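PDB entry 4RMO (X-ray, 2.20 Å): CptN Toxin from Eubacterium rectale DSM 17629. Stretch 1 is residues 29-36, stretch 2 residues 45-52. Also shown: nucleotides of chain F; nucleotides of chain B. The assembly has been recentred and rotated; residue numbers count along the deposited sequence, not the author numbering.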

# COMPACT_ATOMS: atom_id res chain seq x y z
N ASN A 29 5.53 4.52 -35.58
CA ASN A 29 6.67 4.51 -34.71
C ASN A 29 6.45 5.07 -33.28
O ASN A 29 7.34 4.95 -32.44
N ARG A 30 5.32 5.71 -32.99
CA ARG A 30 5.09 6.23 -31.67
C ARG A 30 4.55 5.12 -30.76
O ARG A 30 3.48 4.58 -31.01
N PRO A 31 5.28 4.80 -29.68
CA PRO A 31 4.71 3.84 -28.75
C PRO A 31 3.49 4.40 -28.04
O PRO A 31 3.48 5.57 -27.67
N HIS A 32 2.48 3.55 -27.81
CA HIS A 32 1.31 3.92 -27.07
C HIS A 32 1.11 2.94 -25.94
O HIS A 32 1.33 1.73 -26.10
N TYR A 33 0.63 3.43 -24.80
CA TYR A 33 0.45 2.61 -23.62
C TYR A 33 -1.01 2.23 -23.45
O TYR A 33 -1.89 3.08 -23.43
N TYR A 34 -1.27 0.95 -23.24
CA TYR A 34 -2.60 0.47 -22.98
C TYR A 34 -2.91 0.57 -21.48
O TYR A 34 -2.42 -0.23 -20.69
N CYS A 35 -3.74 1.53 -21.11
CA CYS A 35 -4.05 1.81 -19.73
C CYS A 35 -5.17 0.98 -19.09
O CYS A 35 -4.95 0.34 -18.05
N PHE A 36 -6.35 0.98 -19.66
CA PHE A 36 -7.44 0.14 -19.16
C PHE A 36 -8.53 -0.01 -20.18
O PHE A 36 -8.67 0.80 -21.06
N TYR A 45 -10.59 0.23 -25.70
CA TYR A 45 -9.42 0.27 -24.85
C TYR A 45 -8.87 1.67 -24.84
O TYR A 45 -8.88 2.33 -25.86
N TRP A 46 -8.42 2.13 -23.68
CA TRP A 46 -7.95 3.49 -23.53
C TRP A 46 -6.42 3.48 -23.62
O TRP A 46 -5.74 2.73 -22.91
N MSE A 47 -5.91 4.29 -24.52
CA MSE A 47 -4.49 4.34 -24.79
C MSE A 47 -3.95 5.68 -24.44
O MSE A 47 -4.62 6.68 -24.54
N ILE A 48 -2.65 5.71 -24.12
CA ILE A 48 -1.93 6.95 -23.85
C ILE A 48 -0.69 7.03 -24.72
O ILE A 48 0.18 6.16 -24.70
N PRO A 49 -0.57 8.11 -25.50
CA PRO A 49 0.59 8.25 -26.32
C PRO A 49 1.82 8.70 -25.52
O PRO A 49 1.66 9.47 -24.61
N LEU A 50 3.02 8.28 -25.92
CA LEU A 50 4.24 8.75 -25.32
C LEU A 50 5.03 9.71 -26.18
O LEU A 50 4.95 9.67 -27.41
N SER A 51 5.82 10.55 -25.51
CA SER A 51 6.77 11.40 -26.15
C SER A 51 8.10 11.33 -25.37
O SER A 51 8.10 11.23 -24.15
N SER A 52 9.22 11.44 -26.06
CA SER A 52 10.53 11.56 -25.38
C SER A 52 11.01 13.00 -25.23
O SER A 52 12.18 13.21 -24.96

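Strand 32-36 and strand 45-51 run antiparallel, their axes 149° apart in direction and 4.4 Å apart at closest approach, and together the two stretches bury 743 Å². The register fixes which side chains meet. Tyr33 N donates to Ile48 O at 2.8 Å (172° at the hydrogen) and Ile48 N returns a bond to Tyr33 O, also 2.8 Å, so this pair is doubly bonded. In the neighbouring non-hydrogen-bonded pairs, His32 with Pro49 and Tyr34 with Met47, the backbone contributes CA-H...O contacts instead: His32 CA lies 3.5 Å from Ile48 O, and Met47 CA 3.2 Å from Tyr33 O. The side chains of these two pairs share one face of the sheet, whereas those of Tyr33 and Ile48 occupy the other.

Leu50 loses the most area to the opposing stretch, 78 Å². Its CA-to-CB bond points sideways; CB lies 4.2 Å from Pro31 CG, and chi1 -51° (m) with chi2 -160° (t) puts CD2 4.3 Å from Tyr33 CB. Its main chain is engaged too. Leu50 N donates to Pro31 O at 3.3 Å, and Leu50 O accepts from Arg30 NH1 at 2.8 Å with an angle of 162°. Arg30 attains this position through t, t and m for its first three chi angles, passing CD within 3.9 Å of Pro49 CB. Leu50 O lies near the guanidinium plane, as expected for a directed N-H bond. The same group binds nucleotide A1 of chain B, Arg30 NH2 donating to its O5' at 2.8 Å, so one side chain links the strand to the RNA. A second nucleotide contact uses the main chain: the O2' of G44 in chain F donates to Asn29 O at 2.5 Å.

Trp46, with 77 Å² covered, packs near the other end. Chi1 of -73° (m) and chi2 of 94° place its CD1 3.6 Å from Phe36 CE1; the Phe36 ring (chi1 44°, p) and the indole five-membered ring have centroids 5.4 Å apart and planes at 52°, an oblique pairing. Nearby, Cys35 N donates to Trp46 O and Trp46 N to Phe36 O, each at 2.9 Å.

Ile48 and Met47 each lose 68 Å². Ile48, m at chi1 and t at chi2, sets CD1 4.1 Å from Tyr33 CD2, at that ring's edge, and 4.0 Å from Cys35 CB. Met47 is a selenomethionine with all three chi angles m; its SE lies 4.0 Å from Tyr34 CB, and its CE 3.7 Å from His32 CB. Tyr34 (chi1 169°, t) also receives the edge of the Tyr45 ring toward its face, offset, with centroids 5.5 Å apart and planes at 86°; Tyr34 CE1 approaches Tyr45 CB to 3.7 Å.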

# COMPACT_ATOMS: atom_id res chain seq x y z
CB ASN A 29 7.82 5.28 -35.37
CG ASN A 29 8.37 4.59 -36.61
OD1 ASN A 29 8.03 4.94 -37.73
ND2 ASN A 29 9.12 3.57 -36.39
CB ARG A 30 4.08 7.37 -31.65
CG ARG A 30 4.04 8.03 -30.24
CD ARG A 30 2.98 9.08 -30.05
NE ARG A 30 3.20 10.16 -30.98
CZ ARG A 30 4.03 11.17 -30.79
NH1 ARG A 30 4.78 11.28 -29.68
NH2 ARG A 30 4.10 12.11 -31.72
CB PRO A 31 5.87 3.60 -27.75
CG PRO A 31 6.69 4.81 -27.79
CD PRO A 31 6.59 5.31 -29.21
CB HIS A 32 0.06 3.88 -27.95
CG HIS A 32 -0.07 5.03 -28.89
ND1 HIS A 32 0.61 5.10 -30.09
CD2 HIS A 32 -0.82 6.16 -28.82
CE1 HIS A 32 0.31 6.23 -30.70
NE2 HIS A 32 -0.56 6.89 -29.95
CB TYR A 33 0.91 3.44 -22.39
CG TYR A 33 0.73 2.78 -21.02
CD1 TYR A 33 1.55 1.75 -20.65
CD2 TYR A 33 -0.20 3.24 -20.11
CE1 TYR A 33 1.45 1.16 -19.41
CE2 TYR A 33 -0.30 2.70 -18.84
CZ TYR A 33 0.52 1.64 -18.51
OH TYR A 33 0.42 1.02 -17.28
CB TYR A 34 -2.74 -0.98 -23.43
CG TYR A 34 -4.03 -1.65 -22.96
CD1 TYR A 34 -5.22 -0.94 -22.86
CD2 TYR A 34 -4.05 -2.99 -22.64
CE1 TYR A 34 -6.40 -1.56 -22.42
CE2 TYR A 34 -5.21 -3.62 -22.23
CZ TYR A 34 -6.38 -2.90 -22.10
OH TYR A 34 -7.55 -3.53 -21.66
CB CYS A 35 -4.40 3.28 -19.64
SG CYS A 35 -4.28 3.75 -17.94
CB PHE A 36 -8.06 0.68 -17.86
CG PHE A 36 -8.30 2.16 -17.87
CD1 PHE A 36 -9.32 2.73 -18.62
CD2 PHE A 36 -7.58 2.98 -17.06
CE1 PHE A 36 -9.57 4.09 -18.59
CE2 PHE A 36 -7.79 4.35 -17.05
CZ PHE A 36 -8.79 4.91 -17.82
CB TYR A 45 -8.36 -0.69 -25.38
CG TYR A 45 -8.90 -2.08 -25.62
CD1 TYR A 45 -9.17 -2.94 -24.56
CD2 TYR A 45 -9.16 -2.53 -26.91
CE1 TYR A 45 -9.67 -4.21 -24.78
CE2 TYR A 45 -9.68 -3.78 -27.14
CZ TYR A 45 -9.93 -4.62 -26.07
OH TYR A 45 -10.42 -5.88 -26.31
CB TRP A 46 -8.44 4.12 -22.25
CG TRP A 46 -9.87 4.42 -22.35
CD1 TRP A 46 -10.91 3.63 -21.95
CD2 TRP A 46 -10.44 5.59 -22.93
NE1 TRP A 46 -12.12 4.24 -22.28
CE2 TRP A 46 -11.85 5.45 -22.88
CE3 TRP A 46 -9.91 6.74 -23.52
CZ2 TRP A 46 -12.72 6.43 -23.35
CZ3 TRP A 46 -10.78 7.71 -23.99
CH2 TRP A 46 -12.17 7.56 -23.88
CB MSE A 47 -4.20 4.19 -26.27
CG MSE A 47 -4.96 3.07 -26.92
SE MSE A 47 -4.30 1.34 -26.23
CE MSE A 47 -2.41 1.32 -26.80
CB ILE A 48 -1.51 7.00 -22.38
CG1 ILE A 48 -2.75 6.85 -21.47
CG2 ILE A 48 -0.78 8.30 -22.06
CD1 ILE A 48 -2.40 6.71 -20.02
CB PRO A 49 0.18 9.39 -27.29
CG PRO A 49 -0.77 10.22 -26.51
CD PRO A 49 -1.51 9.23 -25.63
CB LEU A 50 5.17 7.59 -24.99
CG LEU A 50 4.69 6.39 -24.19
CD1 LEU A 50 5.90 5.66 -23.60
CD2 LEU A 50 3.69 6.70 -23.10
CB SER A 51 6.25 12.79 -26.20
OG SER A 51 7.27 13.72 -26.59
CB SER A 52 11.57 10.69 -26.09
OG SER A 52 11.69 11.05 -27.43
P G F 44 15.08 3.02 -30.74
OP1 G F 44 16.02 4.14 -30.46
OP2 G F 44 14.49 2.18 -29.66
O5' G F 44 13.84 3.61 -31.54
C5' G F 44 14.03 4.32 -32.78
C4' G F 44 12.68 4.50 -33.46
O4' G F 44 12.15 3.18 -33.82
C3' G F 44 11.61 5.14 -32.57
O3' G F 44 10.74 5.96 -33.32
C2' G F 44 10.83 3.92 -32.12
O2' G F 44 9.55 4.14 -31.55
C1' G F 44 10.81 3.13 -33.43
N9 G F 44 10.30 1.77 -33.28
C8 G F 44 9.22 1.28 -33.97
N7 G F 44 8.81 0.12 -33.54
C5 G F 44 9.68 -0.19 -32.51
C6 G F 44 9.70 -1.30 -31.62
O6 G F 44 8.93 -2.28 -31.60
N1 G F 44 10.69 -1.17 -30.64
C2 G F 44 11.55 -0.10 -30.54
N2 G F 44 12.46 -0.17 -29.57
N3 G F 44 11.53 0.95 -31.35
C4 G F 44 10.56 0.86 -32.28
O5' A B 1 5.15 14.66 -31.25
C5' A B 1 6.41 15.04 -31.90
C4' A B 1 6.26 16.27 -32.76
O4' A B 1 5.38 15.99 -33.88
C3' A B 1 5.64 17.50 -32.11
O3' A B 1 6.62 18.21 -31.38
C2' A B 1 5.13 18.27 -33.31
O2' A B 1 6.17 18.92 -33.99
C1' A B 1 4.60 17.13 -34.18
N9 A B 1 3.20 16.79 -33.93
C8 A B 1 2.71 15.67 -33.33
N7 A B 1 1.40 15.63 -33.26
C5 A B 1 1.00 16.79 -33.90
C6 A B 1 -0.26 17.35 -34.14
N6 A B 1 -1.41 16.77 -33.79
N1 A B 1 -0.31 18.53 -34.79
C2 A B 1 0.84 19.12 -35.14
N3 A B 1 2.09 18.71 -34.95
C4 A B 1 2.10 17.52 -34.31